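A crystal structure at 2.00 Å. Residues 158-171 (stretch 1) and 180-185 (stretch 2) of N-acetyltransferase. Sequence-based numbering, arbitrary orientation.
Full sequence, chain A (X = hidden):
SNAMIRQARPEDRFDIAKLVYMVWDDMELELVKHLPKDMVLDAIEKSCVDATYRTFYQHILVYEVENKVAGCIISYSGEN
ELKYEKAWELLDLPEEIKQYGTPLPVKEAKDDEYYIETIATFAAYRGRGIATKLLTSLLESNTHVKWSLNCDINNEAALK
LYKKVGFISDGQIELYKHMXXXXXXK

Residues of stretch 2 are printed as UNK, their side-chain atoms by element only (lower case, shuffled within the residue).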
# COMPACT_ATOMS: atom_id res chain seq x y z
N ALA A 158 -1.46 -5.88 14.66
CA ALA A 158 -1.87 -4.75 13.84
C ALA A 158 -3.18 -4.17 14.38
O ALA A 158 -3.28 -2.95 14.63
CB ALA A 158 -1.98 -5.13 12.38
N LEU A 159 -4.17 -5.02 14.63
CA LEU A 159 -5.47 -4.51 15.08
C LEU A 159 -5.32 -3.68 16.36
O LEU A 159 -5.94 -2.63 16.48
CB LEU A 159 -6.48 -5.64 15.25
CG LEU A 159 -7.86 -5.31 15.79
CD1 LEU A 159 -8.63 -4.36 14.85
CD2 LEU A 159 -8.65 -6.59 16.08
N LYS A 160 -4.49 -4.14 17.31
CA LYS A 160 -4.27 -3.40 18.55
C LYS A 160 -3.61 -2.07 18.24
O LYS A 160 -4.02 -1.05 18.74
CB LYS A 160 -3.34 -4.15 19.49
CG LYS A 160 -3.87 -5.45 20.02
CD LYS A 160 -2.78 -6.13 20.83
CE LYS A 160 -3.33 -7.32 21.58
NZ LYS A 160 -2.22 -8.07 22.23
N LEU A 161 -2.54 -2.11 17.44
CA LEU A 161 -1.88 -0.89 16.97
C LEU A 161 -2.89 0.09 16.37
O LEU A 161 -2.90 1.28 16.72
CB LEU A 161 -0.74 -1.21 15.98
CG LEU A 161 -0.08 -0.08 15.16
CD1 LEU A 161 0.34 1.11 16.03
CD2 LEU A 161 1.11 -0.60 14.38
N TYR A 162 -3.78 -0.40 15.51
CA TYR A 162 -4.76 0.49 14.87
C TYR A 162 -5.77 1.08 15.85
O TYR A 162 -6.04 2.30 15.81
CB TYR A 162 -5.47 -0.18 13.70
CG TYR A 162 -4.51 -0.70 12.65
CD1 TYR A 162 -3.37 0.00 12.33
CD2 TYR A 162 -4.76 -1.90 11.97
CE1 TYR A 162 -2.48 -0.46 11.39
CE2 TYR A 162 -3.87 -2.38 11.02
CZ TYR A 162 -2.73 -1.65 10.74
OH TYR A 162 -1.83 -2.08 9.81
N LYS A 163 -6.31 0.23 16.72
CA LYS A 163 -7.24 0.70 17.76
C LYS A 163 -6.57 1.67 18.72
O LYS A 163 -7.23 2.57 19.22
CB LYS A 163 -7.88 -0.45 18.55
CG LYS A 163 -8.93 -1.26 17.79
CD LYS A 163 -10.15 -0.42 17.50
CE LYS A 163 -11.21 -1.16 16.73
NZ LYS A 163 -12.15 -1.87 17.61
N LYS A 164 -5.28 1.51 18.96
CA LYS A 164 -4.55 2.39 19.88
C LYS A 164 -4.44 3.81 19.32
O LYS A 164 -4.52 4.77 20.09
CB LYS A 164 -3.17 1.83 20.19
CG LYS A 164 -2.53 2.43 21.44
CD LYS A 164 -1.14 1.86 21.71
CE LYS A 164 -0.40 2.70 22.77
NZ LYS A 164 0.74 1.94 23.36
N VAL A 165 -4.25 3.98 18.01
CA VAL A 165 -4.23 5.32 17.42
C VAL A 165 -5.63 5.82 17.09
O VAL A 165 -5.77 6.90 16.53
CB VAL A 165 -3.33 5.46 16.17
CG1 VAL A 165 -1.94 4.93 16.45
CG2 VAL A 165 -3.93 4.75 14.96
N GLY A 166 -6.66 5.04 17.40
CA GLY A 166 -8.04 5.57 17.37
C GLY A 166 -8.98 5.04 16.30
O GLY A 166 -10.10 5.56 16.16
N PHE A 167 -8.57 4.02 15.55
CA PHE A 167 -9.47 3.40 14.55
C PHE A 167 -10.61 2.66 15.25
O PHE A 167 -10.43 2.13 16.34
CB PHE A 167 -8.72 2.42 13.64
CG PHE A 167 -7.85 3.09 12.58
CD1 PHE A 167 -6.52 3.34 12.83
CD2 PHE A 167 -8.36 3.44 11.35
CE1 PHE A 167 -5.71 3.93 11.87
CE2 PHE A 167 -7.56 4.03 10.37
CZ PHE A 167 -6.22 4.27 10.63
N ILE A 168 -11.78 2.59 14.60
CA ILE A 168 -12.89 1.83 15.12
C ILE A 168 -13.43 0.88 14.03
O ILE A 168 -13.22 1.10 12.83
CB ILE A 168 -14.03 2.73 15.67
CG1 ILE A 168 -14.76 3.45 14.55
CG2 ILE A 168 -13.49 3.73 16.69
CD1 ILE A 168 -16.24 3.59 14.83
N SER A 169 -14.10 -0.16 14.48
CA SER A 169 -14.58 -1.19 13.58
C SER A 169 -15.71 -0.65 12.72
O SER A 169 -16.56 0.11 13.19
CB SER A 169 -15.03 -2.42 14.36
OG SER A 169 -14.00 -2.85 15.23
N ASP A 170 -15.67 -1.01 11.45
CA ASP A 170 -16.74 -0.65 10.52
C ASP A 170 -16.95 -1.79 9.56
O ASP A 170 -16.92 -1.60 8.34
CB ASP A 170 -16.40 0.65 9.78
CG ASP A 170 -17.48 1.07 8.81
OD1 ASP A 170 -18.66 0.78 9.11
OD2 ASP A 170 -17.17 1.64 7.74
N GLY A 171 -17.14 -2.99 10.12
CA GLY A 171 -17.51 -4.17 9.35
C GLY A 171 -16.30 -4.96 8.89
O GLY A 171 -15.16 -4.55 9.12
N UNK A 180 -10.82 -9.42 6.17
CA UNK A 180 -10.20 -8.24 6.75
C UNK A 180 -11.19 -7.44 7.60
O UNK A 180 -12.37 -7.32 7.26
c UNK A 180 -7.91 -9.31 2.95
c UNK A 180 -8.60 -7.93 4.79
o UNK A 180 -5.60 -9.58 2.46
c UNK A 180 -9.68 -7.32 5.65
c UNK A 180 -6.59 -9.02 3.23
c UNK A 180 -7.26 -7.66 5.04
c UNK A 180 -6.26 -8.19 4.27
c UNK A 180 -8.90 -8.77 3.73
N UNK A 181 -10.69 -6.83 8.67
CA UNK A 181 -11.47 -5.86 9.44
C UNK A 181 -11.40 -4.52 8.73
O UNK A 181 -10.31 -3.97 8.57
c UNK A 181 -11.91 -8.43 12.96
n UNK A 181 -10.60 -8.60 13.04
c UNK A 181 -10.88 -5.68 10.83
c UNK A 181 -10.96 -6.89 11.70
c UNK A 181 -9.99 -7.64 12.27
n UNK A 181 -12.16 -7.40 12.17
N UNK A 182 -12.54 -3.98 8.32
CA UNK A 182 -12.58 -2.62 7.78
C UNK A 182 -12.63 -1.67 8.97
O UNK A 182 -13.53 -1.77 9.82
n UNK A 182 -13.89 0.85 5.22
c UNK A 182 -13.71 -1.16 6.06
c UNK A 182 -14.32 0.03 6.23
c UNK A 182 -13.03 0.19 4.46
c UNK A 182 -13.78 -2.42 6.85
n UNK A 182 -12.89 -1.02 4.95
N UNK A 183 -11.66 -0.76 9.05
CA UNK A 183 -11.49 0.16 10.17
C UNK A 183 -11.50 1.61 9.69
O UNK A 183 -11.00 1.91 8.61
c UNK A 183 -8.57 -1.69 12.04
c UNK A 183 -9.92 -1.54 11.37
c UNK A 183 -10.16 -0.11 10.86
c UNK A 183 -11.01 -1.91 12.34
N UNK A 184 -12.05 2.51 10.50
CA UNK A 184 -12.08 3.94 10.19
C UNK A 184 -11.69 4.82 11.37
O UNK A 184 -11.91 4.46 12.53
c UNK A 184 -15.69 4.93 10.88
c UNK A 184 -13.77 3.74 8.38
c UNK A 184 -14.53 3.96 10.76
c UNK A 184 -13.47 4.37 9.72
N UNK A 185 -11.16 6.01 11.06
CA UNK A 185 -10.89 7.02 12.07
C UNK A 185 -11.28 8.41 11.57
O UNK A 185 -11.15 8.69 10.37
c UNK A 185 -9.43 7.00 12.54
c UNK A 185 -9.19 8.05 13.62
c UNK A 185 -8.48 7.23 11.39

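Position 180 carries one carbon, then a six-carbon ring bearing a single oxygen. This side chain comes within contact distance of nothing on stretch 1. The group is a phenol, and the residue is Tyr 180; the contact says little about this choice.

Position 181 has one carbon leading to a five-membered ring of three carbons and two nitrogens, an imidazole. The ring meets the helix obliquely, one of its nitrogens packing against CD2 of Leu 159. This is His 181, with its NE2 4.1 Å from CD2 of Leu 159, a packing contact without a hydrogen bond.

Position 182 repeats the pattern of one carbon and a ring of three carbons and two nitrogens, and a ring carbon brings the edge up to the carboxylate of Asp 170. It is therefore His 182, whose CD2 lies 3.6 Å from OD2 of Asp 170. Both ring nitrogens are hydrogen-bonded elsewhere in the structure. The backbone does the pairing: Asp 170 N donates to His 182 O at 2.8 Å, and His 182 N to Gly 171 O, also at 2.8 Å.

Position 183 has four carbons, forked at the second. One tip touches Leu 159 and Tyr 162, the other Ser 169, which identifies Leu 183, the most covered residue of its strand. Its CD1 sits 3.9 Å from CD1 of Leu 159 and 3.8 Å from CD2 of Tyr 162, while its CD2 lies 3.8 Å from CA of Ser 169. One fork thus spans the gap between helix and neighbouring strand.

Position 184 also has four carbons, but the fork is at the first and one arm is two carbons long; that arm meets the side chain of Ile 168 on the same sheet face. This is Ile 184, its CG1 3.8 Å from CG1 of Ile 168. Ile 168 N donates to Ile 184 O at 2.8 Å, and Ile 184 N returns a bond to Ile 168 O at 3.0 Å.

At position 185 one carbon carries two more, and one of these lies over the face of the Phe 167 ring, 3.5 Å from its CE2 atom; this is Val 185. Its CG1 is 3.8 Å from the ring centroid, a CH-pi contact.

Antiparallel backbone bonds pair the strands and set the register; alternation then sends Leu 183 toward Leu 159 and Tyr 162, while Ile 184 meets Ile 168 on the other face. Between helix and strand, Gly 166 makes the turn in a Schellman motif; at its positive phi a CB would jam against the preceding carbonyl oxygen.

Stretch 2 180-185: YHHLIV
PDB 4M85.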